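Local coordinates for eukaryotic initiation factor 4F subunit p150 (PDB 2VSO), which forms part of the eIF4F cap-binding complex, an initial point of assembly for the translation apparatus, this chain being the subunit's middle, eIF4A-binding MIF4G domain, at residues Glu58-Ala63 with Val104-Pro109; Leu84-Glu89 with Ser94-Leu99; Ala135-Gly140 with Met194-Arg199; Ile252-Ile257 with Asp272-Arg277. All blocks are in the same frame, centred on the assembly; numbering follows the deposited sequence.

From the N terminus, helix 52-64 opens the loop that interaction 1 closes, where Leu107 comes back beside Leu60. Inside this loop lies interaction 2, where helices 73-88 and 93-106 join through a short turn; the two contacts share helix 93-106 and touch where Ile59 packs on Leu99. Interaction 3 follows in series and ties helix 122-139 to helix 191-206, brushing interaction 2 where Glu136 meets Leu84. Interaction 4 closes last, between helices 242-257 and 264-278. No two loops cross. The contacts thus run along an all-helical MIF4G domain, interactions 1 and 4 lying on opposite sides of its centre, about 41 Å apart between centres.

Interaction 1: residues Glu58-Ala63 with Val104-Pro109; sequences EILAIA and VKELNP
In the all-helical MIF4G domain, a stack of helices of the HEAT type, Leu60 on helix 52-64 meets Glu106 and Leu107, where helix 93-106 ends and the chain turns away. Glu106 is the last helical residue and Leu107 the first to leave helical backbone angles, so the contact covers a helix C-terminus with the flank of an earlier helix. Leu60 gives the largest share. Its CG stands opposite the backbone N (chi1 164°), which sends both methyl branches across the gap. The Leu60 and Glu106 side chains cross at about a right angle, with Leu60 CD2 3.5 Å from Glu106 CB; the carboxylate atom OE1 of Glu106 passes 3.7 Å from the same CD2 methyl. The other branch works on the backbone: Leu60 CD1 sits 3.7 Å from Glu106 O and 3.9 Å from Leu107 CA. Replacing Leu60 by an alanine would probably leave the aliphatic part of Glu106 and the backbone of the helix end without their main cover from helix 52-64. One helical turn on, Ala63 extends the apolar patch towards Leu107. Leu75 of helix 73-88 touches both Ala63 and Leu107, and Val125 of helix 122-139 also packs on Leu107, so this leucine is buried among three helices. The turn is pinned alongside by a hydrogen bond from Asn108 N to Asn64 OD1. The apolar side chains themselves meet less closely: Leu107 CD1 is 4.4 Å from both Leu60 CD1 and Ala63 CB.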
loop_
_atom_site.group_PDB
_atom_site.type_symbol
_atom_site.label_atom_id
_atom_site.label_comp_id
_atom_site.label_asym_id
_atom_site.label_seq_id
_atom_site.Cartn_x
_atom_site.Cartn_y
_atom_site.Cartn_z
ATOM N N GLU C 58 -27.265 -4.381 -7.030
ATOM C CA GLU C 58 -28.067 -3.753 -5.995
ATOM C C GLU C 58 -28.049 -2.230 -6.100
ATOM O O GLU C 58 -29.061 -1.575 -5.865
ATOM C CB GLU C 58 -27.640 -4.241 -4.614
ATOM C CG GLU C 58 -27.656 -5.759 -4.521
ATOM C CD GLU C 58 -28.021 -6.260 -3.146
ATOM O OE1 GLU C 58 -28.326 -7.466 -3.021
ATOM O OE2 GLU C 58 -28.011 -5.448 -2.196
ATOM N N ILE C 59 -26.911 -1.664 -6.476
ATOM C CA ILE C 59 -26.825 -0.224 -6.695
ATOM C C ILE C 59 -27.679 0.208 -7.897
ATOM O O ILE C 59 -28.121 1.355 -7.984
ATOM C CB ILE C 59 -25.366 0.220 -6.883
ATOM C CG1 ILE C 59 -24.614 0.074 -5.557
ATOM C CG2 ILE C 59 -25.282 1.663 -7.431
ATOM C CD1 ILE C 59 -23.120 0.260 -5.684
ATOM N N LEU C 60 -27.920 -0.717 -8.820
ATOM C CA LEU C 60 -28.714 -0.410 -10.004
ATOM C C LEU C 60 -30.229 -0.476 -9.714
ATOM O O LEU C 60 -31.029 0.160 -10.405
ATOM C CB LEU C 60 -28.317 -1.331 -11.166
ATOM C CG LEU C 60 -29.248 -1.452 -12.372
ATOM C CD1 LEU C 60 -29.296 -0.164 -13.164
ATOM C CD2 LEU C 60 -28.803 -2.615 -13.249
ATOM N N ALA C 61 -30.615 -1.240 -8.692
ATOM C CA ALA C 61 -32.012 -1.302 -8.269
ATOM C C ALA C 61 -32.372 -0.029 -7.528
ATOM O O ALA C 61 -33.527 0.401 -7.526
ATOM C CB ALA C 61 -32.263 -2.514 -7.383
ATOM N N ILE C 62 -31.378 0.562 -6.877
ATOM C CA ILE C 62 -31.583 1.825 -6.187
ATOM C C ILE C 62 -31.668 2.924 -7.231
ATOM O O ILE C 62 -32.502 3.821 -7.129
ATOM C CB ILE C 62 -30.450 2.100 -5.175
ATOM C CG1 ILE C 62 -30.544 1.133 -4.002
ATOM C CG2 ILE C 62 -30.503 3.512 -4.652
ATOM C CD1 ILE C 62 -29.656 1.515 -2.851
ATOM N N ALA C 63 -30.823 2.839 -8.257
ATOM C CA ALA C 63 -30.875 3.825 -9.332
ATOM C C ALA C 63 -32.216 3.741 -10.050
ATOM O O ALA C 63 -32.821 4.758 -10.367
ATOM C CB ALA C 63 -29.731 3.628 -10.322
ATOM N N VAL C 104 -25.234 2.784 -16.863
ATOM C CA VAL C 104 -25.536 3.296 -18.187
ATOM C C VAL C 104 -26.109 2.210 -19.076
ATOM O O VAL C 104 -27.039 2.454 -19.840
ATOM C CB VAL C 104 -24.282 3.858 -18.867
ATOM C CG1 VAL C 104 -24.490 3.965 -20.366
ATOM C CG2 VAL C 104 -23.926 5.206 -18.277
ATOM N N LYS C 105 -25.557 1.009 -18.966
ATOM C CA LYS C 105 -25.915 -0.093 -19.849
ATOM C C LYS C 105 -27.236 -0.730 -19.443
ATOM O O LYS C 105 -28.049 -1.084 -20.294
ATOM C CB LYS C 105 -24.803 -1.151 -19.849
ATOM C CG LYS C 105 -24.920 -2.209 -20.942
ATOM C CD LYS C 105 -23.687 -3.109 -20.967
ATOM C CE LYS C 105 -23.577 -3.889 -22.273
ATOM N NZ LYS C 105 -22.285 -4.629 -22.375
ATOM N N GLU C 106 -27.449 -0.857 -18.137
ATOM C CA GLU C 106 -28.544 -1.664 -17.618
ATOM C C GLU C 106 -29.670 -0.855 -16.968
ATOM O O GLU C 106 -30.607 -1.419 -16.400
ATOM C CB GLU C 106 -27.999 -2.724 -16.654
ATOM C CG GLU C 106 -26.804 -3.496 -17.227
ATOM C CD GLU C 106 -26.497 -4.766 -16.469
ATOM O OE1 GLU C 106 -27.238 -5.083 -15.513
ATOM O OE2 GLU C 106 -25.514 -5.451 -16.829
ATOM N N LEU C 107 -29.591 0.464 -17.056
ATOM C CA LEU C 107 -30.668 1.280 -16.531
ATOM C C LEU C 107 -31.950 0.931 -17.256
ATOM O O LEU C 107 -31.937 0.636 -18.451
ATOM C CB LEU C 107 -30.385 2.770 -16.702
ATOM C CG LEU C 107 -31.375 3.659 -15.945
ATOM C CD1 LEU C 107 -31.093 3.590 -14.457
ATOM C CD2 LEU C 107 -31.353 5.106 -16.435
ATOM N N ASN C 108 -33.053 0.961 -16.517
ATOM C CA ASN C 108 -34.375 0.769 -17.081
ATOM C C ASN C 108 -34.642 1.886 -18.077
ATOM O O ASN C 108 -34.554 3.057 -17.722
ATOM C CB ASN C 108 -35.401 0.803 -15.953
ATOM C CG ASN C 108 -36.793 0.469 -16.419
ATOM O OD1 ASN C 108 -36.998 0.017 -17.545
ATOM N ND2 ASN C 108 -37.765 0.682 -15.545
ATOM N N PRO C 109 -34.949 1.534 -19.338
ATOM C CA PRO C 109 -35.182 2.542 -20.388
ATOM C C PRO C 109 -36.483 3.340 -20.187
ATOM O O PRO C 109 -36.618 4.437 -20.741
ATOM C CB PRO C 109 -35.275 1.708 -21.672
ATOM C CG PRO C 109 -34.762 0.334 -21.311
ATOM C CD PRO C 109 -35.038 0.157 -19.854
#

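Interaction 2: residues Leu84-Glu89 with Ser94-Leu99; sequences LKACDE and SMYAQL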
loop_
_atom_site.group_PDB
_atom_site.type_symbol
_atom_site.label_atom_id
_atom_site.label_comp_id
_atom_site.label_asym_id
_atom_site.label_seq_id
_atom_site.Cartn_x
_atom_site.Cartn_y
_atom_site.Cartn_z
ATOM N N LEU C 84 -18.458 10.928 -5.353
ATOM C CA LEU C 84 -17.873 11.244 -4.057
ATOM C C LEU C 84 -17.008 10.072 -3.564
ATOM O O LEU C 84 -15.907 10.280 -3.059
ATOM C CB LEU C 84 -18.965 11.615 -3.048
ATOM C CG LEU C 84 -19.776 12.874 -3.396
ATOM C CD1 LEU C 84 -20.920 13.080 -2.429
ATOM C CD2 LEU C 84 -18.905 14.107 -3.427
ATOM N N LYS C 85 -17.501 8.847 -3.731
ATOM C CA LYS C 85 -16.744 7.647 -3.389
ATOM C C LYS C 85 -15.496 7.525 -4.248
ATOM O O LYS C 85 -14.405 7.318 -3.734
ATOM C CB LYS C 85 -17.589 6.384 -3.571
ATOM C CG LYS C 85 -17.820 5.573 -2.287
ATOM C CD LYS C 85 -16.537 4.906 -1.827
ATOM C CE LYS C 85 -16.509 4.671 -0.333
ATOM N NZ LYS C 85 -17.024 3.335 0.059
ATOM N N ALA C 86 -15.662 7.653 -5.558
ATOM C CA ALA C 86 -14.552 7.477 -6.482
ATOM C C ALA C 86 -13.417 8.463 -6.207
ATOM O O ALA C 86 -12.244 8.105 -6.286
ATOM C CB ALA C 86 -15.037 7.590 -7.933
ATOM N N CYS C 87 -13.787 9.698 -5.885
ATOM C CA CYS C 87 -12.836 10.780 -5.637
ATOM C C CYS C 87 -12.043 10.616 -4.335
ATOM O O CYS C 87 -10.969 11.201 -4.196
ATOM C CB CYS C 87 -13.580 12.124 -5.617
ATOM S SG CYS C 87 -14.299 12.584 -7.217
ATOM N N ASP C 88 -12.571 9.841 -3.385
ATOM C CA ASP C 88 -11.903 9.627 -2.091
ATOM C C ASP C 88 -11.186 8.277 -1.998
ATOM O O ASP C 88 -10.423 8.025 -1.062
ATOM C CB ASP C 88 -12.912 9.714 -0.944
ATOM C CG ASP C 88 -13.417 11.113 -0.718
ATOM O OD1 ASP C 88 -14.637 11.276 -0.516
ATOM O OD2 ASP C 88 -12.598 12.054 -0.747
ATOM N N GLU C 89 -11.466 7.401 -2.953
ATOM C CA GLU C 89 -10.925 6.053 -2.954
ATOM C C GLU C 89 -10.337 5.743 -4.322
ATOM O O GLU C 89 -10.740 4.782 -4.968
ATOM C CB GLU C 89 -11.992 5.025 -2.532
ATOM C CG GLU C 89 -12.507 5.276 -1.119
ATOM C CD GLU C 89 -13.408 4.160 -0.551
ATOM O OE1 GLU C 89 -13.780 4.243 0.649
ATOM O OE2 GLU C 89 -13.747 3.209 -1.288
ATOM N N SER C 94 -11.406 2.788 -10.871
ATOM C CA SER C 94 -11.641 2.136 -12.162
ATOM C C SER C 94 -12.747 1.102 -12.050
ATOM O O SER C 94 -13.445 0.792 -13.017
ATOM C CB SER C 94 -10.357 1.484 -12.689
ATOM O OG SER C 94 -10.114 0.268 -12.012
ATOM N N MET C 95 -12.886 0.574 -10.847
ATOM C CA MET C 95 -13.972 -0.328 -10.483
ATOM C C MET C 95 -15.271 0.475 -10.331
ATOM O O MET C 95 -16.343 0.035 -10.734
ATOM C CB MET C 95 -13.615 -1.029 -9.172
ATOM C CG MET C 95 -14.637 -1.991 -8.648
ATOM S SD MET C 95 -14.136 -2.433 -6.973
ATOM C CE MET C 95 -12.570 -3.218 -7.313
ATOM N N TYR C 96 -15.164 1.668 -9.757
ATOM C CA TYR C 96 -16.300 2.568 -9.670
ATOM C C TYR C 96 -16.681 3.029 -11.060
ATOM O O TYR C 96 -17.861 3.180 -11.380
ATOM C CB TYR C 96 -15.954 3.771 -8.810
ATOM C CG TYR C 96 -15.805 3.440 -7.356
ATOM C CD1 TYR C 96 -16.818 2.799 -6.670
ATOM C CD2 TYR C 96 -14.646 3.757 -6.666
ATOM C CE1 TYR C 96 -16.683 2.488 -5.328
ATOM C CE2 TYR C 96 -14.511 3.463 -5.329
ATOM C CZ TYR C 96 -15.530 2.832 -4.667
ATOM O OH TYR C 96 -15.392 2.528 -3.334
ATOM N N ALA C 97 -15.663 3.246 -11.885
ATOM C CA ALA C 97 -15.867 3.638 -13.263
ATOM C C ALA C 97 -16.602 2.526 -14.013
ATOM O O ALA C 97 -17.371 2.795 -14.927
ATOM C CB ALA C 97 -14.537 3.980 -13.915
ATOM N N GLN C 98 -16.393 1.279 -13.601
ATOM C CA GLN C 98 -17.125 0.175 -14.192
ATOM C C GLN C 98 -18.570 0.149 -13.708
ATOM O O GLN C 98 -19.487 -0.178 -14.467
ATOM C CB GLN C 98 -16.460 -1.150 -13.863
ATOM C CG GLN C 98 -15.415 -1.578 -14.869
ATOM C CD GLN C 98 -14.622 -2.780 -14.405
ATOM O OE1 GLN C 98 -15.168 -3.707 -13.797
ATOM N NE2 GLN C 98 -13.325 -2.770 -14.685
ATOM N N LEU C 99 -18.763 0.479 -12.435
ATOM C CA LEU C 99 -20.086 0.521 -11.844
ATOM C C LEU C 99 -20.971 1.454 -12.651
ATOM O O LEU C 99 -22.132 1.168 -12.881
ATOM C CB LEU C 99 -20.007 1.025 -10.411
ATOM C CG LEU C 99 -21.363 1.104 -9.708
ATOM C CD1 LEU C 99 -22.049 -0.224 -9.841
ATOM C CD2 LEU C 99 -21.190 1.461 -8.235
#
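The Tyr96 ring has Lys85 and Ala86 over one face: Lys85 CB stands 4.2 Å above the ring plane, nearer its margin than its centre, and Ala86 N lies over the same side. At the ring edge, in its plane, is Glu89 OE2, with the carboxylate turned 45° from the ring. Tyr96 OH donates a hydrogen bond of 2.7 Å to Glu89 OE2, reaching that oxygen from 35° above the carboxylate plane. Nearer the backbone, Tyr96 CD2 rests 3.7 Å from Ala86 CA, and Ala86 CB is 4.0 Å from Tyr96 CB. Lys85, bent at chi2 and chi4, brings its NZ within 3.4 Å of Glu89 OE1 in a salt bridge, while Asn45 OD1 accepts a hydrogen bond from the same NZ. A phenylalanine in place of Tyr96 would probably keep the packing on Ala86 but leave Glu89 OE2 without its hydroxyl donor. A basic side chain of the partner protein also forms a salt bridge with Glu89 OE2, so Tyr96 and Lys85 probably help position a carboxylate used at that interface. The whole is a short-linked helical hairpin of the HEAT-type MIF4G fold, with Lys85, Glu89 and Tyr96 within reach of the partner protein.

Interaction 3: residues Ala135-Gly140 with Met194-Arg199; sequences AEFDKG and MFECFR
Phe137, near the C-terminal end of helix 122-139, reaches over to Glu196 and Cys197 of helix 191-206. A chi1 of -162° turns the ring off its own helix and toward the other one. CD2 of Phe137 lies 3.4 Å from Glu196 OE1, while its CZ is 3.5 Å from the backbone oxygen Glu196 O. The Glu196 chain is extended and runs past the phenylalanine in the opposite direction, its carboxylate plane turned 80° from the ring, and its CG lies 4.0 Å from Phe137 CE2. On the Cys197 side the approach is wider, with CZ of Phe137 4.1 Å from Cys197 CA and CE1 of Phe137 4.4 Å from Cys197 SG.

Between these segments the helix axes run nearly parallel, 17° apart, but 12.1 Å from each other, a spacing bridged here by the Phe137 ring meeting Glu196. Such parallel pairing belongs to the HEAT-type stack of the MIF4G domain: helix 163-185, which comes between the two in sequence, lies against both, Leu176 touching Phe137 and Val177 touching Cys197.

Asp138 comes next, at the exposed margin of the contact. Its OD1 is 4.3 Å from Glu196 OE1, two acidic groups near each other, and their proximity might make either slightly easier to protonate. At the end of the segment Gly140 leaves the helix with a positive phi, which favours glycine, and its N makes a weak hydrogen bond back to Phe137 O.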
loop_
_atom_site.group_PDB
_atom_site.type_symbol
_atom_site.label_atom_id
_atom_site.label_comp_id
_atom_site.label_asym_id
_atom_site.label_seq_id
_atom_site.Cartn_x
_atom_site.Cartn_y
_atom_site.Cartn_z
ATOM N N ALA C 135 -19.964 19.684 -12.412
ATOM C CA ALA C 135 -20.266 20.184 -11.079
ATOM C C ALA C 135 -19.063 20.018 -10.159
ATOM O O ALA C 135 -18.579 20.985 -9.569
ATOM C CB ALA C 135 -21.493 19.485 -10.503
ATOM N N GLU C 136 -18.572 18.789 -10.045
ATOM C CA GLU C 136 -17.459 18.512 -9.148
ATOM C C GLU C 136 -16.189 19.227 -9.612
ATOM O O GLU C 136 -15.382 19.665 -8.797
ATOM C CB GLU C 136 -17.236 17.000 -9.008
ATOM C CG GLU C 136 -18.503 16.201 -8.659
ATOM C CD GLU C 136 -19.104 16.568 -7.304
ATOM O OE1 GLU C 136 -18.631 17.529 -6.674
ATOM O OE2 GLU C 136 -20.054 15.889 -6.862
ATOM N N PHE C 137 -16.027 19.366 -10.921
ATOM C CA PHE C 137 -14.846 20.014 -11.472
ATOM C C PHE C 137 -14.846 21.492 -11.126
ATOM O O PHE C 137 -13.849 22.029 -10.650
ATOM C CB PHE C 137 -14.783 19.827 -12.996
ATOM C CG PHE C 137 -13.419 20.076 -13.593
ATOM C CD1 PHE C 137 -12.397 19.129 -13.462
ATOM C CD2 PHE C 137 -13.153 21.250 -14.286
ATOM C CE1 PHE C 137 -11.133 19.347 -14.016
ATOM C CE2 PHE C 137 -11.898 21.479 -14.840
ATOM C CZ PHE C 137 -10.885 20.524 -14.706
ATOM N N ASP C 138 -15.981 22.145 -11.358
ATOM C CA ASP C 138 -16.094 23.592 -11.170
ATOM C C ASP C 138 -15.716 24.059 -9.761
ATOM O O ASP C 138 -15.113 25.120 -9.602
ATOM C CB ASP C 138 -17.496 24.079 -11.546
ATOM C CG ASP C 138 -17.791 23.934 -13.038
ATOM O OD1 ASP C 138 -17.002 23.285 -13.761
ATOM O OD2 ASP C 138 -18.829 24.471 -13.485
ATOM N N LYS C 139 -16.062 23.265 -8.748
ATOM C CA LYS C 139 -15.628 23.537 -7.374
ATOM C C LYS C 139 -14.141 23.891 -7.298
ATOM O O LYS C 139 -13.748 24.803 -6.568
ATOM C CB LYS C 139 -15.911 22.344 -6.459
ATOM C CG LYS C 139 -17.350 21.856 -6.479
ATOM C CD LYS C 139 -17.576 20.882 -5.343
ATOM C CE LYS C 139 -18.869 20.119 -5.495
ATOM N NZ LYS C 139 -18.975 19.022 -4.482
ATOM N N GLY C 140 -13.318 23.153 -8.039
ATOM C CA GLY C 140 -11.904 23.472 -8.165
ATOM C C GLY C 140 -11.045 23.100 -6.971
ATOM O O GLY C 140 -11.492 22.410 -6.054
ATOM N N MET C 194 -12.251 15.769 -21.191
ATOM C CA MET C 194 -10.852 15.379 -21.099
ATOM C C MET C 194 -9.941 16.557 -21.487
ATOM O O MET C 194 -8.812 16.665 -21.011
ATOM C CB MET C 194 -10.599 14.178 -22.005
ATOM C CG MET C 194 -9.367 13.371 -21.675
ATOM S SD MET C 194 -9.475 12.500 -20.112
ATOM C CE MET C 194 -8.712 13.696 -19.034
ATOM N N PHE C 195 -10.441 17.448 -22.343
ATOM C CA PHE C 195 -9.688 18.646 -22.703
ATOM C C PHE C 195 -9.665 19.576 -21.514
ATOM O O PHE C 195 -8.665 20.233 -21.238
ATOM C CB PHE C 195 -10.314 19.375 -23.902
ATOM C CG PHE C 195 -9.895 18.836 -25.241
ATOM C CD1 PHE C 195 -10.496 17.708 -25.771
ATOM C CD2 PHE C 195 -8.904 19.465 -25.977
ATOM C CE1 PHE C 195 -10.108 17.210 -27.005
ATOM C CE2 PHE C 195 -8.509 18.969 -27.216
ATOM C CZ PHE C 195 -9.114 17.844 -27.729
ATOM N N GLU C 196 -10.785 19.631 -20.808
ATOM C CA GLU C 196 -10.934 20.588 -19.733
ATOM C C GLU C 196 -10.050 20.108 -18.614
ATOM O O GLU C 196 -9.486 20.898 -17.867
ATOM C CB GLU C 196 -12.397 20.670 -19.303
ATOM C CG GLU C 196 -12.816 22.004 -18.704
ATOM C CD GLU C 196 -14.275 22.012 -18.312
ATOM O OE1 GLU C 196 -14.590 22.310 -17.139
ATOM O OE2 GLU C 196 -15.108 21.694 -19.182
ATOM N N CYS C 197 -9.908 18.794 -18.538
ATOM C CA CYS C 197 -9.063 18.143 -17.539
ATOM C C CYS C 197 -7.573 18.416 -17.749
ATOM O O CYS C 197 -6.904 18.955 -16.862
ATOM C CB CYS C 197 -9.311 16.648 -17.556
ATOM S SG CYS C 197 -9.234 15.928 -15.962
ATOM N N PHE C 198 -7.064 18.049 -18.923
ATOM C CA PHE C 198 -5.691 18.377 -19.299
ATOM C C PHE C 198 -5.449 19.879 -19.236
ATOM O O PHE C 198 -4.374 20.330 -18.862
ATOM C CB PHE C 198 -5.368 17.851 -20.699
ATOM C CG PHE C 198 -5.070 16.366 -20.744
ATOM C CD1 PHE C 198 -5.851 15.510 -21.501
ATOM C CD2 PHE C 198 -3.999 15.832 -20.036
ATOM C CE1 PHE C 198 -5.579 14.158 -21.547
ATOM C CE2 PHE C 198 -3.718 14.470 -20.075
ATOM C CZ PHE C 198 -4.505 13.634 -20.836
ATOM N N ARG C 199 -6.468 20.647 -19.601
ATOM C CA ARG C 199 -6.421 22.099 -19.555
ATOM C C ARG C 199 -6.107 22.586 -18.140
ATOM O O ARG C 199 -5.304 23.492 -17.945
ATOM C CB ARG C 199 -7.767 22.646 -20.014
ATOM C CG ARG C 199 -7.747 24.028 -20.644
ATOM C CD ARG C 199 -9.167 24.413 -21.082
ATOM N NE ARG C 199 -9.268 25.793 -21.544
ATOM C CZ ARG C 199 -9.057 26.174 -22.800
ATOM N NH1 ARG C 199 -8.730 25.276 -23.720
ATOM N NH2 ARG C 199 -9.171 27.452 -23.135
#

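Interaction 4: residues Ile252-Ile257 with Asp272-Arg277; sequences ILDNII and DIKELR
Apolar contact joins Leu253 of helix 242-257 to Ile273 of helix 264-278: their CD1 methyls meet at 3.9 Å, the two side chains crossing at about a right angle. Both residues are buried. Leu205 of helix 191-206 packs on Leu253, and Val218 of helix 211-228 on Ile273, so this pair ties the last two helices of the MIF4G domain to those before them.

Mixed polar and aliphatic contact lies beside it, between Asp254 and Lys274. The lysine, bent at chi2, lays its methylene chain across the carboxylate. OD1 of Asp254 is 3.2 Å from Lys274 CG, and OD2 of Asp254 is 3.7 Å from Lys274 CE.

Charge attraction is looser. Asp254 OD2 and Lys274 NZ stand 4.5 Å apart, beyond a salt bridge, although the chain of the lysine touches the acid. Further along helix 264-278, Arg277 forms a salt bridge back to Asp247 of helix 242-257, and Asp272 pairs with a basic side chain of the partner protein.

Here the methyl packing of Leu253 and Ile273 makes the buried side of the contact, while the partly exposed Asp254 and Lys274 probably add only a diffuse electrostatic attraction.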
loop_
_atom_site.group_PDB
_atom_site.type_symbol
_atom_site.label_atom_id
_atom_site.label_comp_id
_atom_site.label_asym_id
_atom_site.label_seq_id
_atom_site.Cartn_x
_atom_site.Cartn_y
_atom_site.Cartn_z
ATOM N N ILE C 252 5.672 21.000 -22.004
ATOM C CA ILE C 252 5.705 21.578 -20.669
ATOM C C ILE C 252 6.463 20.636 -19.775
ATOM O O ILE C 252 7.098 21.055 -18.810
ATOM C CB ILE C 252 4.281 21.767 -20.093
ATOM C CG1 ILE C 252 3.603 22.985 -20.722
ATOM C CG2 ILE C 252 4.320 21.931 -18.589
ATOM C CD1 ILE C 252 2.177 23.128 -20.303
ATOM N N LEU C 253 6.380 19.353 -20.111
ATOM C CA LEU C 253 7.019 18.300 -19.341
ATOM C C LEU C 253 8.502 18.187 -19.682
ATOM O O LEU C 253 9.319 17.935 -18.809
ATOM C CB LEU C 253 6.316 16.962 -19.580
ATOM C CG LEU C 253 4.836 16.814 -19.218
ATOM C CD1 LEU C 253 4.442 15.334 -19.228
ATOM C CD2 LEU C 253 4.497 17.457 -17.863
ATOM N N ASP C 254 8.847 18.361 -20.952
ATOM C CA ASP C 254 10.250 18.394 -21.342
ATOM C C ASP C 254 10.943 19.537 -20.613
ATOM O O ASP C 254 12.062 19.391 -20.128
ATOM C CB ASP C 254 10.404 18.559 -22.853
ATOM C CG ASP C 254 10.062 17.296 -23.617
ATOM O OD1 ASP C 254 9.951 16.222 -22.982
ATOM O OD2 ASP C 254 9.902 17.377 -24.854
ATOM N N ASN C 255 10.261 20.670 -20.536
ATOM C CA ASN C 255 10.748 21.817 -19.792
ATOM C C ASN C 255 10.957 21.436 -18.343
ATOM O O ASN C 255 12.044 21.611 -17.800
ATOM C CB ASN C 255 9.757 22.977 -19.892
ATOM C CG ASN C 255 10.252 24.228 -19.201
ATOM O OD1 ASN C 255 11.392 24.288 -18.744
ATOM N ND2 ASN C 255 9.395 25.239 -19.121
ATOM N N ILE C 256 9.912 20.897 -17.725
ATOM C CA ILE C 256 9.972 20.501 -16.324
ATOM C C ILE C 256 11.132 19.564 -16.024
ATOM O O ILE C 256 11.811 19.706 -15.009
ATOM C CB ILE C 256 8.670 19.847 -15.871
ATOM C CG1 ILE C 256 7.649 20.929 -15.503
ATOM C CG2 ILE C 256 8.931 18.926 -14.689
ATOM C CD1 ILE C 256 6.223 20.444 -15.464
ATOM N N ILE C 257 11.356 18.602 -16.907
ATOM C CA ILE C 257 12.465 17.674 -16.753
ATOM C C ILE C 257 13.780 18.430 -16.870
ATOM O O ILE C 257 14.672 18.272 -16.042
ATOM C CB ILE C 257 12.443 16.576 -17.837
ATOM C CG1 ILE C 257 11.291 15.594 -17.614
ATOM C CG2 ILE C 257 13.762 15.843 -17.859
ATOM C CD1 ILE C 257 10.963 14.783 -18.841
ATOM N N ASP C 272 9.792 8.498 -19.154
ATOM C CA ASP C 272 9.175 7.280 -19.665
ATOM C C ASP C 272 7.872 7.447 -20.454
ATOM O O ASP C 272 7.675 6.709 -21.414
ATOM C CB ASP C 272 9.026 6.239 -18.559
ATOM C CG ASP C 272 10.370 5.682 -18.106
ATOM O OD1 ASP C 272 11.410 6.197 -18.574
ATOM O OD2 ASP C 272 10.389 4.734 -17.291
ATOM N N ILE C 273 6.988 8.385 -20.077
ATOM C CA ILE C 273 5.842 8.681 -20.964
ATOM C C ILE C 273 6.283 9.413 -22.220
ATOM O O ILE C 273 5.695 9.222 -23.277
ATOM C CB ILE C 273 4.652 9.470 -20.318
ATOM C CG1 ILE C 273 5.067 10.149 -19.023
ATOM C CG2 ILE C 273 3.402 8.586 -20.160
ATOM C CD1 ILE C 273 5.474 11.579 -19.215
ATOM N N LYS C 274 7.321 10.236 -22.090
ATOM C CA LYS C 274 7.879 10.973 -23.219
ATOM C C LYS C 274 8.413 10.017 -24.282
ATOM O O LYS C 274 8.237 10.247 -25.465
ATOM C CB LYS C 274 8.974 11.922 -22.748
ATOM C CG LYS C 274 9.199 13.131 -23.617
ATOM C CD LYS C 274 9.610 12.764 -25.025
ATOM C CE LYS C 274 9.271 13.879 -25.998
ATOM N NZ LYS C 274 9.801 13.608 -27.354
ATOM N N GLU C 275 9.036 8.928 -23.851
ATOM C CA GLU C 275 9.558 7.939 -24.783
ATOM C C GLU C 275 8.437 7.052 -25.264
ATOM O O GLU C 275 8.439 6.604 -26.406
ATOM C CB GLU C 275 10.656 7.075 -24.150
ATOM C CG GLU C 275 11.019 5.859 -25.007
ATOM C CD GLU C 275 12.042 4.935 -24.369
ATOM O OE1 GLU C 275 12.542 4.023 -25.068
ATOM O OE2 GLU C 275 12.345 5.118 -23.173
ATOM N N LEU C 276 7.480 6.793 -24.380
ATOM C CA LEU C 276 6.338 5.962 -24.726
ATOM C C LEU C 276 5.462 6.595 -25.808
ATOM O O LEU C 276 5.005 5.906 -26.702
ATOM C CB LEU C 276 5.502 5.625 -23.495
ATOM C CG LEU C 276 4.298 4.725 -23.784
ATOM C CD1 LEU C 276 4.736 3.478 -24.507
ATOM C CD2 LEU C 276 3.572 4.367 -22.515
ATOM N N ARG C 277 5.235 7.903 -25.730
ATOM C CA ARG C 277 4.406 8.578 -26.713
ATOM C C ARG C 277 5.193 8.875 -27.984
ATOM O O ARG C 277 4.715 8.638 -29.084
ATOM C CB ARG C 277 3.754 9.857 -26.140
ATOM C CG ARG C 277 3.547 10.939 -27.181
ATOM C CD ARG C 277 2.218 11.670 -27.020
ATOM N NE ARG C 277 1.757 12.317 -28.255
ATOM C CZ ARG C 277 1.973 13.592 -28.560
ATOM N NH1 ARG C 277 2.659 14.368 -27.735
ATOM N NH2 ARG C 277 1.509 14.092 -29.697
#